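Local coordinates for protein branched-chain amino acid aminotransferase (Thermoproteus uzoniensis, PDB 5CE8) that is a pyridoxal 5'-phosphate-dependent branched-chain aminotransferase that probably transfers amino groups from leucine, isoleucine and valine to 2-oxoglutarate, at residues A[14-19]-A[83-88]; A[91-96]-A[128-133]; A[175-178]-A[184-187]; A[229-234]-A[285-290]; A[262-267]-A[279-284]. All coordinates share one frame; numbering follows the deposited sequence.

Contact 1 (A[14-19]-A[83-88])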
# COMPACT_ATOMS: atom_id res chain seq x y z
N LYS A 14 -20.23 13.23 -42.11
CA LYS A 14 -19.07 12.48 -42.64
C LYS A 14 -18.07 12.32 -41.49
O LYS A 14 -17.95 13.22 -40.70
CB LYS A 14 -18.38 13.29 -43.75
CG LYS A 14 -19.02 13.34 -45.17
CD LYS A 14 -19.41 12.02 -45.76
CE LYS A 14 -19.97 12.37 -47.17
NZ LYS A 14 -20.50 11.18 -47.89
N VAL A 15 -17.43 11.16 -41.42
CA VAL A 15 -16.44 10.78 -40.42
C VAL A 15 -15.24 10.21 -41.18
O VAL A 15 -15.36 9.53 -42.19
CB VAL A 15 -17.03 9.68 -39.47
CG1 VAL A 15 -15.92 9.00 -38.65
CG2 VAL A 15 -18.14 10.27 -38.52
N TRP A 16 -14.07 10.53 -40.70
CA TRP A 16 -12.87 10.01 -41.32
C TRP A 16 -12.53 8.67 -40.71
O TRP A 16 -12.42 8.47 -39.48
CB TRP A 16 -11.78 11.08 -41.20
CG TRP A 16 -10.48 10.99 -41.89
CD1 TRP A 16 -10.10 11.74 -42.94
CD2 TRP A 16 -9.29 10.29 -41.46
NE1 TRP A 16 -8.80 11.49 -43.23
CE2 TRP A 16 -8.27 10.63 -42.34
CE3 TRP A 16 -9.00 9.41 -40.46
CZ2 TRP A 16 -6.98 10.13 -42.23
CZ3 TRP A 16 -7.69 8.94 -40.35
CH2 TRP A 16 -6.72 9.27 -41.24
N LEU A 17 -12.27 7.75 -41.61
CA LEU A 17 -11.92 6.45 -41.27
C LEU A 17 -10.79 6.02 -42.18
O LEU A 17 -10.97 5.88 -43.39
CB LEU A 17 -13.16 5.63 -41.45
CG LEU A 17 -13.07 4.19 -41.02
CD1 LEU A 17 -12.27 4.07 -39.78
CD2 LEU A 17 -14.44 3.58 -40.77
N ASP A 18 -9.61 5.86 -41.62
CA ASP A 18 -8.48 5.44 -42.40
C ASP A 18 -8.25 6.11 -43.75
O ASP A 18 -8.06 5.47 -44.82
CB ASP A 18 -8.51 3.93 -42.51
CG ASP A 18 -7.95 3.26 -41.26
OD1 ASP A 18 -7.40 3.95 -40.40
OD2 ASP A 18 -8.07 2.05 -41.15
N GLY A 19 -8.23 7.42 -43.68
CA GLY A 19 -7.97 8.21 -44.84
C GLY A 19 -9.12 8.35 -45.81
O GLY A 19 -8.85 8.80 -46.88
N GLU A 83 0.78 15.19 -38.22
CA GLU A 83 0.52 16.16 -39.26
C GLU A 83 -0.60 15.65 -40.13
O GLU A 83 -1.58 16.34 -40.31
CB GLU A 83 1.84 16.43 -40.03
CG GLU A 83 1.72 16.80 -41.52
CD GLU A 83 2.35 18.13 -41.81
OE1 GLU A 83 3.42 18.15 -42.46
OE2 GLU A 83 1.76 19.12 -41.32
N GLU A 84 -0.50 14.39 -40.59
CA GLU A 84 -1.58 13.73 -41.27
C GLU A 84 -2.94 13.78 -40.53
O GLU A 84 -4.07 14.03 -41.12
CB GLU A 84 -1.16 12.28 -41.52
CG GLU A 84 -0.21 12.19 -42.73
CD GLU A 84 0.38 10.80 -42.96
OE1 GLU A 84 0.73 10.50 -44.11
OE2 GLU A 84 0.52 10.00 -42.03
N LEU A 85 -2.87 13.44 -39.25
CA LEU A 85 -4.12 13.41 -38.49
C LEU A 85 -4.66 14.77 -38.34
O LEU A 85 -5.89 14.98 -38.43
CB LEU A 85 -3.89 12.73 -37.12
CG LEU A 85 -3.49 11.27 -37.27
CD1 LEU A 85 -2.96 10.78 -35.93
CD2 LEU A 85 -4.62 10.41 -37.82
N SER A 86 -3.79 15.75 -38.10
CA SER A 86 -4.20 17.17 -38.04
C SER A 86 -4.97 17.62 -39.31
O SER A 86 -6.12 18.24 -39.26
CB SER A 86 -2.97 18.08 -37.68
OG SER A 86 -2.41 17.77 -36.36
N LYS A 87 -4.37 17.32 -40.47
CA LYS A 87 -5.07 17.63 -41.78
C LYS A 87 -6.39 16.92 -41.97
O LYS A 87 -7.37 17.54 -42.46
CB LYS A 87 -4.17 17.37 -42.99
N ALA A 88 -6.43 15.64 -41.54
CA ALA A 88 -7.63 14.82 -41.57
C ALA A 88 -8.73 15.42 -40.74
O ALA A 88 -9.87 15.41 -41.16
CB ALA A 88 -7.37 13.40 -41.09
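The indole of Trp-16 lies under the methyl group of Ala-88, which sits over one face of the ring near the five-membered half, 24° off the ring normal. This is a CH-pi arrangement, although the model draws the methyl closer to CE2 than two carbons can sit, so its exact height is doubtful. The ring gets there because CG is anti to the backbone N (chi1 -171°), which sends the indole from strand 14-17 across to helix 82-95, where Ala-88 turns its methyl toward the strand. The CA atoms of Trp-16 and Ala-88 are 7.1 Å apart.

Leu-85, one turn earlier on the helix, makes the second touch. Leu-85 CD2 comes to 4.2 Å from Trp-16 CH2, at the benzene end of the indole, and the two side chains cross at about a right angle. On the face opposite Ala-88 the chain folds back under its own tryptophan: Gly-19 N lies 3.2 Å from the plane of the Trp-16 ring, displaced toward the rim. The indole is thus clasped between the helix and the turn that follows its strand. No hydrogen bond joins 14-19 to 83-88, and all three touching residues are buried.

Around this core, Tyr-80 meets the Trp-16 ring edge-to-face, Leu-85 also packs on Met-64 and Leu-67 of helix 60-74, and both Trp-16 and Ala-88 rest on Ile-128 of strand 125-132, the neighbour of strand 14-17 in the antiparallel sheet.

Contact 2 (A[91-96]-A[128-133]); sequences ETVRAN and IAAIPF
The carbonyl oxygen of Thr-92, whose side chain faces Ile-128 and Ala-130 across the contact, accepts a helical bond from the backbone of Asn-96, with Asn-96 N at 3.2 Å from Thr-92 O. Asn-96 ND2 is also modelled close to the same oxygen, at a distance too short to trust. Asn-96 OD1 accepts from the backbone N of Lys-14.

The hydroxyl of Thr-92 is engaged within its own helix, with OG1 bonded to the carbonyl of Ala-88. With OG1 so placed, CG2 is anti to the backbone N (chi1 -50° to OG1), and this methyl is the part of the residue that presses on the strand. Thr-92 CG2 lies 3.6 Å from Ile-128 O and 4.3 Å from Ala-130 CB. Val-93 adds a second methyl, with Val-93 CG2 approaching Ala-130 CB at 4.2 Å. The small side chain of Ala-130 is therefore met by one methyl from each of two consecutive helical residues. No hydrogen bond crosses the contact; methyls meet a methyl and a carbonyl oxygen.

The axes of segments 91-95 and 128-132 pass within 8.3 Å, their N-to-C directions 47° apart, so the helix lies slantwise on the strand. Beneath it, Ile-128 and Ala-130 also pack on Ile-104 of strand 102-109, and Thr-92 reaches Trp-16 of strand 14-17. On the reverse of the sheet, Ala-129 and Ile-131 touch Leu-32 and Ile-115 of a second subunit.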
# COMPACT_ATOMS: atom_id res chain seq x y z
N GLU A 91 -10.18 18.46 -42.79
CA GLU A 91 -11.04 17.98 -43.87
C GLU A 91 -12.33 17.44 -43.38
O GLU A 91 -13.31 17.63 -44.05
CB GLU A 91 -10.36 16.88 -44.67
CG GLU A 91 -9.16 17.39 -45.46
CD GLU A 91 -8.08 16.32 -45.62
OE1 GLU A 91 -8.40 15.15 -45.34
OE2 GLU A 91 -6.92 16.62 -46.00
N THR A 92 -12.36 16.77 -42.24
CA THR A 92 -13.65 16.28 -41.71
C THR A 92 -14.60 17.42 -41.33
O THR A 92 -15.84 17.37 -41.62
CB THR A 92 -13.45 15.39 -40.46
OG1 THR A 92 -12.48 14.43 -40.80
CG2 THR A 92 -14.73 14.69 -39.99
N VAL A 93 -14.03 18.44 -40.68
CA VAL A 93 -14.83 19.59 -40.38
C VAL A 93 -15.36 20.21 -41.70
O VAL A 93 -16.59 20.47 -41.83
CB VAL A 93 -14.06 20.58 -39.48
CG1 VAL A 93 -14.91 21.75 -39.15
CG2 VAL A 93 -13.57 19.90 -38.16
N ARG A 94 -14.45 20.42 -42.65
CA ARG A 94 -14.81 21.05 -43.92
C ARG A 94 -15.87 20.26 -44.70
O ARG A 94 -16.89 20.83 -45.15
CB ARG A 94 -13.58 21.20 -44.80
CG ARG A 94 -12.78 22.40 -44.51
CD ARG A 94 -11.85 22.60 -45.66
NE ARG A 94 -10.92 23.64 -45.32
CZ ARG A 94 -9.60 23.61 -45.47
NH1 ARG A 94 -8.95 22.56 -46.02
NH2 ARG A 94 -8.92 24.68 -45.07
N ALA A 95 -15.67 18.95 -44.79
CA ALA A 95 -16.65 18.05 -45.38
C ALA A 95 -18.02 18.26 -44.86
O ALA A 95 -18.99 18.25 -45.63
CB ALA A 95 -16.25 16.59 -45.21
N ASN A 96 -18.16 18.46 -43.56
CA ASN A 96 -19.47 18.64 -42.96
C ASN A 96 -20.09 20.07 -43.00
O ASN A 96 -21.18 20.29 -42.52
CB ASN A 96 -19.34 18.17 -41.54
CG ASN A 96 -19.18 16.67 -41.47
OD1 ASN A 96 -20.18 15.96 -41.65
ND2 ASN A 96 -17.94 16.18 -41.23
N ILE A 128 -12.11 9.60 -37.03
CA ILE A 128 -12.21 10.96 -36.53
C ILE A 128 -13.54 11.52 -36.89
O ILE A 128 -13.89 11.70 -38.08
CB ILE A 128 -11.22 11.95 -37.08
CG1 ILE A 128 -9.82 11.64 -36.70
CG2 ILE A 128 -11.56 13.39 -36.63
CD1 ILE A 128 -8.79 12.20 -37.66
N ALA A 129 -14.27 11.79 -35.84
CA ALA A 129 -15.60 12.38 -35.88
C ALA A 129 -15.58 13.74 -35.24
O ALA A 129 -14.90 13.96 -34.19
CB ALA A 129 -16.56 11.52 -35.12
N ALA A 130 -16.38 14.61 -35.86
CA ALA A 130 -16.61 16.01 -35.47
C ALA A 130 -18.09 16.23 -35.21
O ALA A 130 -18.88 16.02 -36.11
CB ALA A 130 -16.13 16.92 -36.57
N ILE A 131 -18.46 16.61 -33.98
CA ILE A 131 -19.80 16.70 -33.61
C ILE A 131 -20.16 18.05 -32.95
O ILE A 131 -19.40 18.59 -32.13
CB ILE A 131 -20.16 15.43 -32.73
CG1 ILE A 131 -20.50 15.76 -31.28
CG2 ILE A 131 -19.07 14.35 -32.81
CD1 ILE A 131 -21.04 14.57 -30.49
N PRO A 132 -21.37 18.57 -33.23
CA PRO A 132 -21.78 19.75 -32.54
C PRO A 132 -21.79 19.51 -31.07
O PRO A 132 -22.11 18.39 -30.66
CB PRO A 132 -23.20 19.98 -33.03
CG PRO A 132 -23.14 19.46 -34.39
CD PRO A 132 -22.32 18.22 -34.29
N PHE A 133 -21.41 20.52 -30.28
CA PHE A 133 -21.24 20.31 -28.80
C PHE A 133 -21.21 21.64 -28.09
O PHE A 133 -20.41 22.52 -28.44
CB PHE A 133 -19.93 19.55 -28.50
CG PHE A 133 -19.86 18.86 -27.13
CD1 PHE A 133 -20.66 17.75 -26.85
CD2 PHE A 133 -18.93 19.26 -26.15
CE1 PHE A 133 -20.55 17.06 -25.63
CE2 PHE A 133 -18.82 18.59 -24.94
CZ PHE A 133 -19.63 17.50 -24.66

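Contact 3 (A[175-178]-A[184-187])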
# COMPACT_ATOMS: atom_id res chain seq x y z
N VAL A 175 -20.43 7.68 -12.66
CA VAL A 175 -21.75 7.17 -12.34
C VAL A 175 -22.01 7.22 -10.86
O VAL A 175 -23.10 7.60 -10.45
CB VAL A 175 -21.95 5.75 -12.89
CG1 VAL A 175 -23.20 5.00 -12.27
CG2 VAL A 175 -21.99 5.83 -14.42
N GLU A 176 -21.02 6.87 -10.05
CA GLU A 176 -21.19 6.98 -8.64
C GLU A 176 -21.58 8.38 -8.23
O GLU A 176 -22.52 8.58 -7.50
CB GLU A 176 -19.92 6.58 -7.86
CG GLU A 176 -20.16 6.66 -6.32
CD GLU A 176 -18.96 6.31 -5.51
OE1 GLU A 176 -18.68 7.02 -4.49
OE2 GLU A 176 -18.27 5.33 -5.91
N ALA A 177 -20.90 9.40 -8.74
CA ALA A 177 -21.25 10.73 -8.35
C ALA A 177 -22.63 11.21 -8.85
O ALA A 177 -23.46 11.80 -8.13
CB ALA A 177 -20.11 11.69 -8.79
N ARG A 178 -22.91 10.88 -10.09
CA ARG A 178 -24.16 11.28 -10.72
C ARG A 178 -25.35 10.54 -10.23
O ARG A 178 -26.38 11.18 -10.09
CB ARG A 178 -24.01 11.13 -12.22
CG ARG A 178 -22.99 12.11 -12.78
CD ARG A 178 -22.70 11.82 -14.25
NE ARG A 178 -21.94 12.85 -14.93
CZ ARG A 178 -20.66 13.08 -14.73
NH1 ARG A 178 -19.98 12.38 -13.78
NH2 ARG A 178 -20.04 14.04 -15.44
N GLU A 184 -20.23 15.85 -10.67
CA GLU A 184 -18.98 15.22 -11.08
C GLU A 184 -18.28 14.57 -9.87
O GLU A 184 -18.54 14.91 -8.66
CB GLU A 184 -17.99 16.24 -11.76
CG GLU A 184 -16.69 15.67 -12.42
CD GLU A 184 -17.02 14.53 -13.41
OE1 GLU A 184 -17.25 14.89 -14.57
OE2 GLU A 184 -17.24 13.32 -12.99
N ALA A 185 -17.38 13.65 -10.25
CA ALA A 185 -16.53 12.90 -9.33
C ALA A 185 -15.23 13.50 -9.10
O ALA A 185 -14.69 14.06 -9.99
CB ALA A 185 -16.30 11.51 -9.83
N ILE A 186 -14.68 13.30 -7.90
CA ILE A 186 -13.23 13.50 -7.67
C ILE A 186 -12.70 12.17 -7.27
O ILE A 186 -13.24 11.56 -6.40
CB ILE A 186 -12.90 14.60 -6.57
CG1 ILE A 186 -12.97 16.01 -7.19
CG2 ILE A 186 -11.44 14.53 -6.10
CD1 ILE A 186 -13.48 17.00 -6.25
N MET A 187 -11.50 11.80 -7.76
CA MET A 187 -10.93 10.54 -7.48
C MET A 187 -9.58 10.75 -6.80
O MET A 187 -8.74 11.57 -7.29
CB MET A 187 -10.66 9.75 -8.80
CG MET A 187 -11.89 9.01 -9.32
SD MET A 187 -11.49 7.81 -10.65
CE MET A 187 -11.45 9.06 -11.80
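Ala-177 packs on Glu-184 and Ala-185 where a beta-alpha-beta crossover closes: helix 167-179 links the parallel strands 142-146 and 184-188, and the chain is just entering the second of them. This is the tight part. The CA atoms of Ala-177 and Ala-185 are 5.3 Å apart, Ala-177 CB rests 3.6 Å from the carbonyl carbon of Glu-184, and the methyls of Ala-177 and Ala-185 meet CB to CB at 4.0 Å. Small side chains on both elements allow this closeness.

Toward the more open side, packing gives way to charge. Partly exposed Arg-178 stretches out its chain and grips the carboxylate of Glu-184 end-on, NH1 to OE2 and NH2 to OE1, each at 3.0 Å. Both oxygens lie near the guanidinium plane, but the carboxylate is tilted 61° from it, so the nitrogens reach the oxygens from above the carboxylate plane. Arg-178 NH1 also donates to Ala-174 O, and Asp-118 of a second subunit packs on this arginine. Glu-200 lies close to Glu-184 OE1, a like charge that the arginine would probably offset.

Ser-198 OG is a further partner of Glu-184 OE2. The glutamate bends at chi2 (52°) and curls back over its own backbone, where Ala-185 N donates to Glu-184 OE2 at 2.8 Å, nearly straight at 173° and on the anti side of the carboxylate.

Contact 4 (A[229-234]-A[285-290])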
# COMPACT_ATOMS: atom_id res chain seq x y z
N ILE A 229 -1.57 26.36 -17.02
CA ILE A 229 -0.27 26.61 -16.40
C ILE A 229 0.35 27.83 -17.18
O ILE A 229 0.81 28.73 -16.55
CB ILE A 229 0.59 25.31 -16.30
CG1 ILE A 229 0.08 24.43 -15.21
CG2 ILE A 229 2.05 25.65 -16.12
CD1 ILE A 229 0.49 22.97 -15.32
N SER A 230 0.31 27.88 -18.52
CA SER A 230 0.79 29.06 -19.29
C SER A 230 0.06 30.32 -18.92
O SER A 230 0.64 31.42 -18.77
CB SER A 230 0.54 28.77 -20.74
OG SER A 230 1.38 27.65 -21.10
N ILE A 231 -1.26 30.21 -18.77
CA ILE A 231 -2.06 31.41 -18.42
C ILE A 231 -1.59 31.87 -17.05
O ILE A 231 -1.37 33.08 -16.85
CB ILE A 231 -3.56 31.09 -18.38
CG1 ILE A 231 -4.12 31.00 -19.83
CG2 ILE A 231 -4.34 32.09 -17.60
CD1 ILE A 231 -5.43 30.24 -19.84
N ALA A 232 -1.47 30.98 -16.09
CA ALA A 232 -0.99 31.46 -14.74
C ALA A 232 0.31 32.26 -14.81
O ALA A 232 0.50 33.20 -14.07
CB ALA A 232 -0.82 30.35 -13.75
N GLY A 233 1.25 31.83 -15.65
CA GLY A 233 2.51 32.55 -15.81
C GLY A 233 2.29 33.94 -16.41
O GLY A 233 2.77 34.98 -15.92
N ASP A 234 1.49 33.97 -17.46
CA ASP A 234 1.11 35.22 -18.01
C ASP A 234 0.53 36.13 -16.97
O ASP A 234 0.78 37.35 -16.96
CB ASP A 234 0.05 35.05 -19.10
CG ASP A 234 0.57 34.40 -20.35
OD1 ASP A 234 1.76 34.03 -20.42
OD2 ASP A 234 -0.27 34.20 -21.27
N ALA A 285 -10.91 31.41 -16.32
CA ALA A 285 -12.00 31.07 -17.23
C ALA A 285 -12.09 32.14 -18.35
O ALA A 285 -12.06 31.80 -19.57
CB ALA A 285 -13.30 31.00 -16.47
N GLU A 286 -12.20 33.42 -17.94
CA GLU A 286 -12.29 34.59 -18.90
C GLU A 286 -11.12 34.60 -19.88
O GLU A 286 -11.32 34.82 -21.08
CB GLU A 286 -12.40 35.92 -18.18
CG GLU A 286 -13.68 36.16 -17.37
CD GLU A 286 -13.51 37.10 -16.18
OE1 GLU A 286 -12.39 37.61 -15.92
OE2 GLU A 286 -14.49 37.30 -15.41
N THR A 287 -9.89 34.32 -19.41
CA THR A 287 -8.64 34.36 -20.27
C THR A 287 -8.64 33.20 -21.22
O THR A 287 -8.53 33.40 -22.48
CB THR A 287 -7.38 34.33 -19.39
OG1 THR A 287 -7.50 35.35 -18.37
CG2 THR A 287 -6.17 34.53 -20.16
N TYR A 288 -8.89 32.00 -20.71
CA TYR A 288 -9.11 30.81 -21.58
C TYR A 288 -10.11 31.09 -22.73
O TYR A 288 -9.81 30.81 -23.89
CB TYR A 288 -9.54 29.58 -20.78
CG TYR A 288 -9.60 28.27 -21.62
CD1 TYR A 288 -8.44 27.62 -22.00
CD2 TYR A 288 -10.78 27.73 -22.07
CE1 TYR A 288 -8.45 26.47 -22.81
CE2 TYR A 288 -10.80 26.55 -22.89
CZ TYR A 288 -9.62 25.93 -23.21
OH TYR A 288 -9.59 24.80 -23.97
N ARG A 289 -11.26 31.69 -22.41
CA ARG A 289 -12.32 32.03 -23.39
C ARG A 289 -11.81 32.95 -24.52
O ARG A 289 -12.09 32.73 -25.70
CB ARG A 289 -13.62 32.58 -22.73
N ARG A 290 -11.03 33.96 -24.14
CA ARG A 290 -10.46 34.91 -25.06
C ARG A 290 -9.38 34.24 -25.87
O ARG A 290 -9.21 34.56 -27.04
CB ARG A 290 -9.86 36.12 -24.31
CG ARG A 290 -10.85 37.05 -23.60
CD ARG A 290 -10.19 38.19 -22.84
NE ARG A 290 -9.20 38.81 -23.73
CZ ARG A 290 -9.47 39.71 -24.69
NH1 ARG A 290 -10.70 40.14 -24.94
NH2 ARG A 290 -8.47 40.20 -25.42
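Ile-231 is the centre of this helix-to-helix packing, pushing from helix 223-235 into the side of helix 279-292 where Thr-287 and Tyr-288 follow one another. Both helices belong to the domain that carries the mixed sheet of this class IV aminotransferase. Between 229-234 and 285-290 the contact is slight and made by carbon side chains, with no hydrogen bond crossing it, and its closest CA atoms, those of Ile-231 and Thr-287, are 7.4 Å apart.

The two branches of Ile-231 divide the work. Ile-231 CG2 meets the methyl of Thr-287, CG2 to CG2, at 4.0 Å, and CG1 of Ile-231 is almost as near that methyl, at 4.1 Å. Ile-231 and Thr-287 run antiparallel alongside one another. The longer branch runs on with chi2 at 161°, and this extension carries its end beyond the threonine to the backbone of the next residue.

The hydroxyl of Thr-287 stays on its own helix, where OG1 bonds to Lys-283 O, and at chi1 -50° CG2 is the branch facing Ile-231. Leu-235 also touches this threonine. Tyr-288 takes part through its base, while its side chain also packs on Thr-224 and Thr-227 at the beginning of helix 223-235. Thr-224 binds pyridoxal 5'-phosphate, and the tyrosine side chain comes within about 7 Å of the cofactor, which places this packing near the cofactor site. Ile-231 CD1 ends 4.0 Å from Tyr-288 N and 4.3 Å from Tyr-288 CB.

Contact 5 (A[262-267]-A[279-284])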
# COMPACT_ATOMS: atom_id res chain seq x y z
N ALA A 262 -14.73 20.06 -20.47
CA ALA A 262 -15.06 20.86 -19.28
C ALA A 262 -14.75 22.36 -19.39
O ALA A 262 -15.36 23.17 -18.62
CB ALA A 262 -14.31 20.27 -18.07
N GLU A 263 -13.76 22.74 -20.22
CA GLU A 263 -13.19 24.11 -20.24
C GLU A 263 -12.68 24.41 -18.81
O GLU A 263 -11.81 23.65 -18.32
CB GLU A 263 -14.23 25.08 -20.82
CG GLU A 263 -14.74 24.58 -22.20
CD GLU A 263 -15.72 25.51 -22.92
OE1 GLU A 263 -15.64 25.72 -24.17
OE2 GLU A 263 -16.62 26.00 -22.24
N ILE A 264 -13.13 25.47 -18.19
CA ILE A 264 -12.72 25.87 -16.81
C ILE A 264 -14.01 25.92 -16.06
O ILE A 264 -14.81 26.82 -16.28
CB ILE A 264 -12.06 27.29 -16.77
CG1 ILE A 264 -11.04 27.49 -17.94
CG2 ILE A 264 -11.37 27.56 -15.41
CD1 ILE A 264 -9.87 26.53 -17.95
N THR A 265 -14.26 24.92 -15.20
CA THR A 265 -15.53 24.85 -14.48
C THR A 265 -15.16 25.02 -13.02
O THR A 265 -14.40 24.19 -12.50
CB THR A 265 -16.23 23.52 -14.79
OG1 THR A 265 -16.57 23.47 -16.17
CG2 THR A 265 -17.45 23.29 -13.91
N PRO A 266 -15.67 26.10 -12.35
CA PRO A 266 -15.65 26.26 -10.88
C PRO A 266 -16.25 25.02 -10.15
O PRO A 266 -17.28 24.51 -10.59
CB PRO A 266 -16.62 27.45 -10.63
CG PRO A 266 -16.69 28.16 -11.88
CD PRO A 266 -16.57 27.10 -12.95
N ILE A 267 -15.65 24.60 -9.05
CA ILE A 267 -16.23 23.61 -8.17
C ILE A 267 -16.81 24.37 -6.93
O ILE A 267 -16.07 24.94 -6.20
CB ILE A 267 -15.17 22.56 -7.78
CG1 ILE A 267 -14.79 21.78 -9.00
CG2 ILE A 267 -15.77 21.54 -6.84
CD1 ILE A 267 -13.44 21.14 -8.92
N PRO A 279 -12.28 34.50 -7.57
CA PRO A 279 -11.65 35.37 -8.58
C PRO A 279 -10.57 34.80 -9.51
O PRO A 279 -10.57 35.15 -10.69
CB PRO A 279 -11.14 36.57 -7.76
CG PRO A 279 -10.92 36.04 -6.37
CD PRO A 279 -11.79 34.79 -6.20
N ILE A 280 -9.73 33.89 -9.02
CA ILE A 280 -8.70 33.21 -9.83
C ILE A 280 -9.40 32.36 -10.89
O ILE A 280 -9.14 32.51 -12.09
CB ILE A 280 -7.59 32.48 -8.99
CG1 ILE A 280 -6.85 33.46 -8.06
CG2 ILE A 280 -6.57 31.69 -9.81
CD1 ILE A 280 -6.20 34.68 -8.67
N THR A 281 -10.36 31.54 -10.47
CA THR A 281 -11.03 30.70 -11.36
C THR A 281 -11.73 31.54 -12.39
O THR A 281 -11.63 31.21 -13.55
CB THR A 281 -12.13 29.89 -10.67
OG1 THR A 281 -11.55 29.08 -9.65
CG2 THR A 281 -12.79 28.99 -11.62
N GLN A 282 -12.41 32.59 -12.00
CA GLN A 282 -13.04 33.48 -12.98
C GLN A 282 -12.03 34.09 -13.96
O GLN A 282 -12.28 34.07 -15.21
CB GLN A 282 -14.01 34.53 -12.37
N LYS A 283 -10.90 34.57 -13.47
CA LYS A 283 -9.96 35.26 -14.32
C LYS A 283 -9.38 34.21 -15.26
O LYS A 283 -9.31 34.47 -16.47
CB LYS A 283 -8.88 36.06 -13.55
CG LYS A 283 -7.74 36.59 -14.40
CD LYS A 283 -8.32 37.72 -15.27
CE LYS A 283 -7.32 38.56 -16.11
NZ LYS A 283 -6.66 39.55 -15.27
N ILE A 284 -9.04 33.02 -14.77
CA ILE A 284 -8.55 31.93 -15.69
C ILE A 284 -9.65 31.54 -16.75
O ILE A 284 -9.38 31.46 -17.98
CB ILE A 284 -7.95 30.68 -14.94
CG1 ILE A 284 -6.63 31.07 -14.27
CG2 ILE A 284 -7.52 29.59 -15.96
CD1 ILE A 284 -6.23 30.09 -13.20
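The ring of Pro-266 meets the methyl of Thr-281 at a slant. Thr-281 CG2 is 4.0 Å from Pro-266 CG and equally far from Pro-266 CA, so the methyl bears on the flank of the ring and on the main chain together. It points this way because CG2 is anti to its own backbone N (chi1 -60° to OG1), and the hydroxyl is turned aside to Glu-254 OE1. The other oxygen of Glu-254 accepts from Ile-280 N, so one carboxylate holds both a side chain and a main-chain N-H of the first turn of helix 279-292.

Ile-264 comes in beside the proline and bridges two helix residues three apart, Thr-281 and Ile-284. Ile-264 CG2 lies 4.1 Å from Thr-281 O and 4.3 Å from Thr-281 CG2. The other branch is folded rather than extended (chi2 -61°), and it brings Ile-264 CD1 to 4.3 Å from Ile-284 CG2. Thr-281 and Ile-284, on one side of the helix, thus both bear on this isoleucine.

Between Ile-264 and Pro-266, Thr-265 turns the other way. Thr-265 OG1 donates to Ala-262 O at 2.7 Å, bracing the bend around Ile-264.

The helix here packs on the mixed sheet of its domain, with Phe-256 of strand 254-259 touching both Ile-264 and Thr-281. Ile-264 also reaches Thr-224, a binding residue of the pyridoxal 5'-phosphate site, which places this hydrophobic packing one shell out from the cofactor, through Thr-224.

In the fold
Contacts 1, 2 and 3 follow in series along the chain, each closing before the next opens, ahead of contacts 4 and 5. Contacts 1 and 2, centres about 10 Å apart, both set helix 82-95 on the antiparallel sheet, using its neighbouring strands 14-17 and 125-132. Contacts 4 and 5, centres also about 10 Å apart, share helix 279-292, and contact 5 falls between the two segments of contact 4 in sequence. Contact 3 reaches the same mixed sheet as contact 5, centres about 19 Å apart. The centres of contacts 1 and 5 are about 32 Å apart, on opposite sides of the chain's centre, fitting a two-domain architecture with the cofactor between the halves.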